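Local atomic coordinates of D-xylonate dehydratase (Caulobacter crescentus, PDB entry 5OYN), a protein that catalyses the dehydration of D-xylonate to 2-dehydro-3-deoxy-D-arabinonate, and that of D-gluconate with similar efficiency, using a [2Fe-2S] cluster and magnesium. Residues A[79-82]-A[83-87]; A[241-244]-A[245-248]; A[251-254]-A[255-259]; A[359-363]-A[364-368]. All coordinates share one frame; numbering follows the deposited sequence.

Contact 1 (A[79-82]-A[83-87])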
loop_
_atom_site.group_PDB
_atom_site.type_symbol
_atom_site.label_atom_id
_atom_site.label_comp_id
_atom_site.label_asym_id
_atom_site.label_seq_id
_atom_site.Cartn_x
_atom_site.Cartn_y
_atom_site.Cartn_z
ATOM N N ARG A 79 7.473 8.697 -3.230
ATOM C CA ARG A 79 8.618 9.598 -3.277
ATOM C C ARG A 79 8.197 10.979 -3.764
ATOM O O ARG A 79 8.670 12.003 -3.257
ATOM C CB ARG A 79 9.701 9.017 -4.191
ATOM C CG ARG A 79 10.523 7.885 -3.595
ATOM C CD ARG A 79 10.787 8.149 -2.139
ATOM N NE ARG A 79 12.011 8.903 -1.964
ATOM C CZ ARG A 79 12.255 9.688 -0.920
ATOM N NH1 ARG A 79 11.353 9.813 0.057
ATOM N NH2 ARG A 79 13.408 10.344 -0.849
ATOM N N VAL A 80 7.310 11.027 -4.756
ATOM C CA VAL A 80 6.823 12.311 -5.243
ATOM C C VAL A 80 6.095 13.055 -4.140
ATOM O O VAL A 80 6.280 14.265 -3.970
ATOM C CB VAL A 80 5.910 12.114 -6.461
ATOM C CG1 VAL A 80 5.434 13.458 -6.969
ATOM C CG2 VAL A 80 6.635 11.360 -7.511
ATOM N N ARG A 81 5.225 12.351 -3.403
ATOM C CA ARG A 81 4.516 12.956 -2.272
ATOM C C ARG A 81 5.499 13.524 -1.261
ATOM O O ARG A 81 5.304 14.629 -0.741
ATOM C CB ARG A 81 3.598 11.924 -1.597
ATOM C CG ARG A 81 2.305 11.674 -2.355
ATOM C CD ARG A 81 1.300 10.820 -1.587
ATOM N NE ARG A 81 0.491 11.634 -0.678
ATOM C CZ ARG A 81 0.753 11.794 0.628
ATOM N NH1 ARG A 81 1.800 11.189 1.196
ATOM N NH2 ARG A 81 -0.042 12.550 1.377
ATOM N N ASP A 82 6.578 12.793 -0.995
ATOM C CA ASP A 82 7.542 13.262 -0.015
ATOM C C ASP A 82 8.246 14.513 -0.516
ATOM O O ASP A 82 8.479 15.447 0.258
ATOM C CB ASP A 82 8.537 12.143 0.318
ATOM C CG ASP A 82 7.951 11.095 1.285
ATOM O OD1 ASP A 82 6.761 11.203 1.693
ATOM O OD2 ASP A 82 8.692 10.156 1.643
ATOM N N GLY A 83 8.565 14.564 -1.813
ATOM C CA GLY A 83 9.182 15.760 -2.362
ATOM C C GLY A 83 8.286 16.974 -2.220
ATOM O O GLY A 83 8.700 18.010 -1.699
ATOM N N ILE A 84 7.034 16.846 -2.671
ATOM C CA ILE A 84 6.052 17.920 -2.566
ATOM C C ILE A 84 5.923 18.424 -1.134
ATOM O O ILE A 84 5.840 19.633 -0.892
ATOM C CB ILE A 84 4.698 17.432 -3.097
ATOM C CG1 ILE A 84 4.796 17.107 -4.585
ATOM C CG2 ILE A 84 3.595 18.427 -2.749
ATOM C CD1 ILE A 84 3.549 16.410 -5.123
ATOM N N ARG A 85 5.889 17.510 -0.160
ATOM C CA ARG A 85 5.633 17.943 1.211
ATOM C C ARG A 85 6.851 18.599 1.851
ATOM O O ARG A 85 6.706 19.568 2.606
ATOM C CB ARG A 85 5.144 16.769 2.063
ATOM C CG ARG A 85 3.683 16.927 2.385
ATOM C CD ARG A 85 3.098 15.734 3.068
ATOM N NE ARG A 85 1.713 15.525 2.655
ATOM C CZ ARG A 85 0.685 16.257 3.080
ATOM N NH1 ARG A 85 0.885 17.251 3.938
ATOM N NH2 ARG A 85 -0.546 15.993 2.646
ATOM N N ASP A 86 8.052 18.081 1.592
ATOM C CA ASP A 86 9.241 18.740 2.121
ATOM C C ASP A 86 9.322 20.162 1.607
ATOM O O ASP A 86 9.688 21.089 2.341
ATOM C CB ASP A 86 10.508 17.970 1.737
ATOM C CG ASP A 86 10.790 16.808 2.672
ATOM O OD1 ASP A 86 9.842 16.350 3.362
ATOM O OD2 ASP A 86 11.959 16.357 2.724
ATOM N N ALA A 87 8.926 20.352 0.365
ATOM C CA ALA A 87 9.097 21.609 -0.328
ATOM C C ALA A 87 7.926 22.557 -0.117
ATOM O O ALA A 87 8.013 23.723 -0.526
ATOM C CB ALA A 87 9.318 21.331 -1.823
#
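Arg81 and Arg85 lie one turn apart on helix 73-87, side by side. The Arg85 side chain starts over the turn before it: CB sits 3.5 Å from Arg81 O, which accepts the Arg85 backbone N-H. The side chain packs on Ile90 and Pro91 of strand 90-95. The chain bends at chi3 (-145°), and NE then comes to 3.7 Å from Arg81 NH2. That atom lies at the edge of the Arg85 guanidinium, near its plane, and the two guanidinium planes are 42° apart. At the tip, Arg85 NH2 is also 3.7 Å from Arg81 NH2, while NH1 makes salt bridges to Glu49 of its own chain and to Asp86 of the second subunit. Ile84 CD1 meets Val80 CG1 at 4.0 Å, and both side chains pack on Ile59 of strand 56-61. Arg79 NH1 bridges to Asp82 OD2 at 3.1 Å, the carboxylate oxygen lying in the plane of the guanidinium, and Arg79 NH2 pairs with Glu49 of the second subunit. Arg81 NH2 pairs with Asp82 of the second subunit. The contact is therefore part of a charge network across a subunit interface, and these carboxylates probably offset the like charges of the arginines.

Contact 2 (A[241-244]-A[245-248])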
loop_
_atom_site.group_PDB
_atom_site.type_symbol
_atom_site.label_atom_id
_atom_site.label_comp_id
_atom_site.label_asym_id
_atom_site.label_seq_id
_atom_site.Cartn_x
_atom_site.Cartn_y
_atom_site.Cartn_z
ATOM N N ARG A 241 17.474 2.749 -7.612
ATOM C CA ARG A 241 17.004 3.679 -6.588
ATOM C C ARG A 241 17.135 5.115 -7.072
ATOM O O ARG A 241 16.378 5.986 -6.620
ATOM C CB ARG A 241 17.731 3.473 -5.248
ATOM C CG ARG A 241 19.229 3.498 -5.311
ATOM C CD ARG A 241 19.826 4.801 -4.789
ATOM N NE ARG A 241 21.283 4.674 -4.820
ATOM C CZ ARG A 241 22.116 5.391 -5.574
ATOM N NH1 ARG A 241 21.671 6.358 -6.361
ATOM N NH2 ARG A 241 23.415 5.146 -5.525
ATOM N N GLU A 242 18.065 5.368 -8.004
ATOM C CA GLU A 242 18.169 6.654 -8.688
ATOM C C GLU A 242 16.790 7.138 -9.119
ATOM O O GLU A 242 16.480 8.324 -8.995
ATOM C CB GLU A 242 19.064 6.552 -9.916
ATOM C CG GLU A 242 20.505 6.947 -9.725
ATOM C CD GLU A 242 21.324 6.737 -11.004
ATOM O OE1 GLU A 242 21.982 5.678 -11.127
ATOM O OE2 GLU A 242 21.308 7.627 -11.892
ATOM N N ARG A 243 15.950 6.221 -9.606
ATOM C CA ARG A 243 14.619 6.602 -10.063
ATOM C C ARG A 243 13.771 7.138 -8.920
ATOM O O ARG A 243 13.035 8.116 -9.088
ATOM C CB ARG A 243 13.932 5.410 -10.711
ATOM C CG ARG A 243 12.468 5.616 -10.918
ATOM C CD ARG A 243 12.183 6.756 -11.882
ATOM N NE ARG A 243 12.769 6.526 -13.199
ATOM C CZ ARG A 243 13.072 7.491 -14.063
ATOM N NH1 ARG A 243 12.832 8.759 -13.760
ATOM N NH2 ARG A 243 13.600 7.187 -15.243
ATOM N N GLY A 244 13.848 6.508 -7.749
ATOM C CA GLY A 244 13.069 6.991 -6.626
ATOM C C GLY A 244 13.627 8.272 -6.052
ATOM O O GLY A 244 12.871 9.123 -5.570
ATOM N N GLN A 245 14.950 8.430 -6.090
ATOM C CA GLN A 245 15.538 9.723 -5.767
ATOM C C GLN A 245 15.072 10.792 -6.743
ATOM O O GLN A 245 14.692 11.900 -6.344
ATOM C CB GLN A 245 17.047 9.607 -5.767
ATOM C CG GLN A 245 17.524 8.901 -4.548
ATOM C CD GLN A 245 18.941 8.471 -4.661
ATOM O OE1 GLN A 245 19.482 8.390 -5.760
ATOM N NE2 GLN A 245 19.569 8.190 -3.523
ATOM N N MET A 246 15.084 10.475 -8.033
ATOM C CA MET A 246 14.614 11.437 -9.013
ATOM C C MET A 246 13.152 11.773 -8.767
ATOM O O MET A 246 12.731 12.924 -8.936
ATOM C CB MET A 246 14.820 10.887 -10.423
ATOM C CG MET A 246 14.135 11.694 -11.497
ATOM S SD MET A 246 15.031 13.238 -11.795
ATOM C CE MET A 246 16.675 12.652 -12.194
ATOM N N ALA A 247 12.364 10.785 -8.350
ATOM C CA ALA A 247 10.951 11.049 -8.106
ATOM C C ALA A 247 10.783 12.033 -6.958
ATOM O O ALA A 247 9.919 12.913 -7.008
ATOM C CB ALA A 247 10.209 9.743 -7.826
ATOM N N TYR A 248 11.626 11.920 -5.930
ATOM C CA TYR A 248 11.615 12.884 -4.833
ATOM C C TYR A 248 11.955 14.288 -5.325
ATOM O O TYR A 248 11.204 15.242 -5.081
ATOM C CB TYR A 248 12.599 12.442 -3.752
ATOM C CG TYR A 248 12.739 13.403 -2.599
ATOM C CD1 TYR A 248 11.778 13.455 -1.578
ATOM C CD2 TYR A 248 13.834 14.239 -2.506
ATOM C CE1 TYR A 248 11.909 14.329 -0.502
ATOM C CE2 TYR A 248 13.973 15.110 -1.443
ATOM C CZ TYR A 248 13.014 15.150 -0.447
ATOM O OH TYR A 248 13.179 16.030 0.590
#
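Arg241 to Tyr248 form two turns of helix 241-259, in which each N-H from Gln245 on bonds to the carbonyl four residues back. Gln245 N reaches Arg241 O at 2.9 Å, and Met246 N reaches Glu242 O at 2.7 Å. Ala247 N bonds to Arg243 O, and Tyr248 N to Gly244 O. The main side-chain pair is Arg241 with Gln245. Arg241 holds CG between its backbone N and carbonyl carbon (chi1 53°), and the chain bends at chi2. This brings NH1 to 3.0 Å from Gln245 OE1. The bond is weak, with an N-H...O angle of 132°, and the guanidinium and amide planes are 45° apart. The aliphatic CD of Arg241 lies 3.6 Å from Gln245 NE2. The firmer partners of both groups belong to other chains. Arg241 NE and NH2 bond to the carbonyls of Ala204 and Ala201 of the third subunit, and Gln245 NE2 bonds to Ile45 O of the second subunit. Arg243 folds back through bends at chi2 and chi3, and its NH1 comes to 3.9 Å from Met246 CG. Its NH2 is held by the carbonyls of Cys233 and Ile236. This part of the helix packs on two elements of its own chain. Ala247 touches Arg79 and Val80 of helix 73-87, and also Leu158 of strand 155-159. Arg243 and Met246 pack on Leu158 as well, while Tyr248 leans on Arg79.

Contact 3 (A[251-254]-A[255-259])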
loop_
_atom_site.group_PDB
_atom_site.type_symbol
_atom_site.label_atom_id
_atom_site.label_comp_id
_atom_site.label_asym_id
_atom_site.label_seq_id
_atom_site.Cartn_x
_atom_site.Cartn_y
_atom_site.Cartn_z
ATOM N N GLY A 251 9.325 15.985 -7.063
ATOM C CA GLY A 251 8.274 16.487 -6.191
ATOM C C GLY A 251 8.645 17.805 -5.543
ATOM O O GLY A 251 7.811 18.707 -5.421
ATOM N N GLN A 252 9.902 17.934 -5.118
ATOM C CA GLN A 252 10.422 19.223 -4.670
ATOM C C GLN A 252 10.295 20.286 -5.755
ATOM O O GLN A 252 9.820 21.402 -5.500
ATOM C CB GLN A 252 11.882 19.068 -4.263
ATOM C CG GLN A 252 12.065 18.932 -2.795
ATOM C CD GLN A 252 13.482 18.603 -2.454
ATOM O OE1 GLN A 252 14.243 18.153 -3.308
ATOM N NE2 GLN A 252 13.859 18.834 -1.202
ATOM N N ARG A 253 10.710 19.956 -6.976
ATOM C CA ARG A 253 10.790 20.977 -8.009
ATOM C C ARG A 253 9.416 21.491 -8.418
ATOM O O ARG A 253 9.295 22.641 -8.848
ATOM C CB ARG A 253 11.530 20.428 -9.220
ATOM C CG ARG A 253 11.761 21.444 -10.303
ATOM C CD ARG A 253 12.423 22.685 -9.732
ATOM N NE ARG A 253 12.494 23.752 -10.721
ATOM C CZ ARG A 253 12.950 24.974 -10.476
ATOM N NH1 ARG A 253 13.379 25.293 -9.263
ATOM N NH2 ARG A 253 12.975 25.878 -11.449
ATOM N N ILE A 254 8.372 20.672 -8.310
ATOM C CA ILE A 254 7.101 21.088 -8.897
ATOM C C ILE A 254 6.459 22.173 -8.055
ATOM O O ILE A 254 5.683 22.979 -8.573
ATOM C CB ILE A 254 6.154 19.888 -9.103
ATOM C CG1 ILE A 254 4.934 20.271 -9.960
ATOM C CG2 ILE A 254 5.682 19.321 -7.768
ATOM C CD1 ILE A 254 5.217 21.148 -11.154
ATOM N N VAL A 255 6.761 22.237 -6.758
ATOM C CA VAL A 255 6.188 23.330 -5.984
ATOM C C VAL A 255 6.904 24.636 -6.328
ATOM O O VAL A 255 6.267 25.693 -6.452
ATOM C CB VAL A 255 6.202 23.023 -4.469
ATOM C CG1 VAL A 255 5.615 21.656 -4.188
ATOM C CG2 VAL A 255 7.579 23.120 -3.904
ATOM N N ASP A 256 8.228 24.575 -6.536
ATOM C CA ASP A 256 8.970 25.720 -7.060
ATOM C C ASP A 256 8.329 26.247 -8.342
ATOM O O ASP A 256 8.036 27.440 -8.460
ATOM C CB ASP A 256 10.420 25.318 -7.328
ATOM C CG ASP A 256 11.262 25.256 -6.073
ATOM O OD1 ASP A 256 10.926 25.945 -5.081
ATOM O OD2 ASP A 256 12.280 24.521 -6.098
ATOM N N LEU A 257 8.088 25.360 -9.309
ATOM C CA LEU A 257 7.435 25.766 -10.544
ATOM C C LEU A 257 6.055 26.354 -10.289
ATOM O O LEU A 257 5.567 27.157 -11.090
ATOM C CB LEU A 257 7.311 24.580 -11.499
ATOM C CG LEU A 257 8.544 23.908 -12.087
ATOM C CD1 LEU A 257 8.059 22.876 -13.087
ATOM C CD2 LEU A 257 9.442 24.925 -12.766
ATOM N N ALA A 258 5.396 25.952 -9.208
ATOM C CA ALA A 258 4.090 26.531 -8.913
ATOM C C ALA A 258 4.228 27.951 -8.386
ATOM O O ALA A 258 3.418 28.820 -8.727
ATOM C CB ALA A 258 3.332 25.663 -7.909
ATOM N N TYR A 259 5.253 28.211 -7.573
ATOM C CA TYR A 259 5.419 29.543 -7.011
ATOM C C TYR A 259 5.945 30.520 -8.056
ATOM O O TYR A 259 5.388 31.611 -8.231
ATOM C CB TYR A 259 6.336 29.485 -5.788
ATOM C CG TYR A 259 5.572 29.163 -4.509
ATOM C CD1 TYR A 259 5.503 27.865 -4.024
ATOM C CD2 TYR A 259 4.895 30.151 -3.803
ATOM C CE1 TYR A 259 4.808 27.562 -2.865
ATOM C CE2 TYR A 259 4.193 29.851 -2.638
ATOM C CZ TYR A 259 4.154 28.554 -2.176
ATOM O OH TYR A 259 3.466 28.228 -1.024
#
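Arg253 and Asp256 form the one salt bridge between the two segments, three residues apart on helix 241-259. Arg253 NH1 meets Asp256 OD2 at 3.4 Å, a weak bond with an N-H...O angle of 134°. The side chains cross at about a right angle, and the guanidinium and carboxylate planes are 68° apart. Each group has a stronger partner elsewhere: Arg253 NE bonds to Val358 O, and Asp256 OD1 pairs with Arg13. Arg253 reaches this place with CG anti to its backbone N (chi1 -175°) and a bend at chi2. A leucine in its place would probably leave Asp256 without this mate and Val358 O without its donor.

Of the backbone bonds, Leu257 N to Arg253 O is straight, at 3.0 Å. Those from Ala258 N to Ile254 O and from Val255 N to Gln252 O are weak.

The apolar contacts are made by Ile254, Val255 and Leu257. Ile254 CD1 meets Leu257 CD1 at 3.8 Å, the two side chains crossing almost perpendicularly. Val255 CG1 lies beside Ile254 CG2 at 4.3 Å. Separately, the Leu257 CD2 methyl sits beside the guanidinium, 3.9 Å from Arg253 NE. Ile254 and Leu257 face Ile156 of strand 155-159, whereas Val255 packs on Ile84 and Ala87 of helix 73-87. The arrangement is that of a helix packed on a parallel beta sheet, Ile254 also touching Ala130 and Val132 of strand 130-135.

Contact 4 (A[359-363]-A[364-368])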
loop_
_atom_site.group_PDB
_atom_site.type_symbol
_atom_site.label_atom_id
_atom_site.label_comp_id
_atom_site.label_asym_id
_atom_site.label_seq_id
_atom_site.Cartn_x
_atom_site.Cartn_y
_atom_site.Cartn_z
ATOM N N THR A 359 14.218 22.888 -14.810
ATOM C CA THR A 359 15.236 23.012 -13.776
ATOM C C THR A 359 15.433 24.449 -13.318
ATOM O O THR A 359 16.086 24.666 -12.292
ATOM C CB THR A 359 16.581 22.475 -14.266
ATOM O OG1 THR A 359 17.131 23.395 -15.215
ATOM C CG2 THR A 359 16.418 21.128 -14.932
ATOM N N GLY A 360 14.900 25.431 -14.050
ATOM C CA GLY A 360 15.143 26.828 -13.745
ATOM C C GLY A 360 16.449 27.373 -14.281
ATOM O O GLY A 360 16.757 28.551 -14.052
ATOM N N LYS A 361 17.232 26.548 -14.952
ATOM C CA LYS A 361 18.414 26.934 -15.692
ATOM C C LYS A 361 18.099 26.791 -17.172
ATOM O O LYS A 361 16.970 26.485 -17.560
ATOM C CB LYS A 361 19.613 26.076 -15.274
ATOM C CG LYS A 361 19.900 26.121 -13.772
ATOM C CD LYS A 361 20.804 27.310 -13.417
ATOM C CE LYS A 361 20.505 27.901 -12.035
ATOM N NZ LYS A 361 21.640 28.753 -11.556
ATOM N N THR A 362 19.095 27.037 -18.011
ATOM C CA THR A 362 18.914 26.886 -19.448
ATOM C C THR A 362 19.460 25.534 -19.880
ATOM O O THR A 362 20.288 24.933 -19.189
ATOM C CB THR A 362 19.601 28.018 -20.229
ATOM O OG1 THR A 362 21.005 28.040 -19.939
ATOM C CG2 THR A 362 19.003 29.352 -19.850
ATOM N N MET A 363 18.968 25.053 -21.028
ATOM C CA MET A 363 19.445 23.775 -21.546
ATOM C C MET A 363 20.962 23.694 -21.473
ATOM O O MET A 363 21.514 22.783 -20.845
ATOM C CB MET A 363 18.966 23.554 -22.981
ATOM C CG MET A 363 19.127 22.099 -23.455
ATOM S SD MET A 363 18.085 20.877 -22.586
ATOM C CE MET A 363 19.358 19.907 -21.847
ATOM N N SER A 364 21.653 24.676 -22.059
ATOM C CA SER A 364 23.113 24.690 -22.013
ATOM C C SER A 364 23.633 24.606 -20.583
ATOM O O SER A 364 24.571 23.854 -20.299
ATOM C CB SER A 364 23.659 25.948 -22.689
ATOM O OG SER A 364 24.961 26.241 -22.194
ATOM N N GLU A 365 23.053 25.392 -19.671
ATOM C CA GLU A 365 23.498 25.350 -18.283
ATOM C C GLU A 365 23.310 23.954 -17.697
ATOM O O GLU A 365 24.180 23.459 -16.969
ATOM C CB GLU A 365 22.754 26.401 -17.455
ATOM C CG GLU A 365 23.328 27.822 -17.571
ATOM C CD GLU A 365 22.422 28.905 -16.956
ATOM O OE1 GLU A 365 21.174 28.793 -17.032
ATOM O OE2 GLU A 365 22.966 29.889 -16.404
ATOM N N ASN A 366 22.196 23.288 -18.043
ATOM C CA ASN A 366 21.942 21.927 -17.560
ATOM C C ASN A 366 23.001 20.959 -18.057
ATOM O O ASN A 366 23.378 20.018 -17.346
ATOM C CB ASN A 366 20.560 21.441 -18.015
ATOM C CG ASN A 366 19.439 22.171 -17.336
ATOM O OD1 ASN A 366 19.634 22.746 -16.268
ATOM N ND2 ASN A 366 18.257 22.180 -17.958
ATOM N N LEU A 367 23.490 21.175 -19.278
ATOM C CA LEU A 367 24.312 20.197 -19.977
ATOM C C LEU A 367 25.788 20.276 -19.626
ATOM O O LEU A 367 26.548 19.397 -20.046
ATOM C CB LEU A 367 24.129 20.367 -21.482
ATOM C CG LEU A 367 22.770 19.853 -21.918
ATOM C CD1 LEU A 367 22.526 20.054 -23.386
ATOM C CD2 LEU A 367 22.705 18.402 -21.575
ATOM N N GLN A 368 26.216 21.285 -18.877
ATOM C CA GLN A 368 27.623 21.381 -18.517
ATOM C C GLN A 368 28.033 20.177 -17.683
ATOM O O GLN A 368 27.401 19.865 -16.667
ATOM C CB GLN A 368 27.898 22.677 -17.757
ATOM C CG GLN A 368 27.665 23.921 -18.612
ATOM C CD GLN A 368 28.320 23.811 -19.989
ATOM O OE1 GLN A 368 27.635 23.862 -21.028
ATOM N NE2 GLN A 368 29.650 23.639 -20.003
#
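Thr362 is the N-cap of the short helix 363-367: its O accepts from Asn366 N at 2.8 Å, and Met363 O accepts from Leu367 N one residue on. Thr362 and Glu365 form a capping box. Glu365 OE1 takes two bonds from the threonine. Thr362 N reaches its anti lone pair at 2.9 Å, while Thr362 OG1 comes from above the carboxylate plane at 3.0 Å. In return Glu365 N gives a weak bond to Thr362 OG1. This hydroxyl lies between its backbone N and carbonyl carbon (chi1 59°), where it faces the first turn. The loop before the helix is tied in by Thr359. Its OG1 accepts from Lys361 N at 3.2 Å, which makes an ST turn. The same hydroxyl donates to Asn366 OD1 at 2.8 Å, in the carbonyl plane and on a lone pair. It also bonds to Thr357 OG1, which holds Asn366 ND2 too. With a valine at Thr359 the hydroxyl is gone, and Asn366 OD1, Lys361 N and Thr357 OG1 would probably lose a partner each, setting the loop freer to move. The apolar side is made by Met363, whose CE meets Leu367 CG at 3.4 Å. Both residues pack on Leu342 of helix 337-347. Leu367 and Ser364 also touch Leu346 of that helix, so the short helix rests against it. Thr359 and Asn366 touch Thr231 in a loop.

Contacts 2 and 3 are successive parts of helix 241-259, their centres 16 Å apart, and contact 1 on helix 73-87 touches both. Tyr248 OH of contact 2 lies 2.5 Å from Asp86 OD2 of contact 1. Ile84 CG1 of contact 1 packs 3.5 Å from Gly251 O of contact 3. Contact 4 joins the group through contact 3: Arg253 NH2 lies 3.3 Å from Gly360 N, as packing. It touches neither contact 1 nor contact 2. Of the four, contact 2 alone is near an annotated site, the Arg243 side chain lying about 13 Å from the [2Fe-2S] cluster. Contacts 1, 2 and 3 also meet the second subunit, while no other chain touches contact 4.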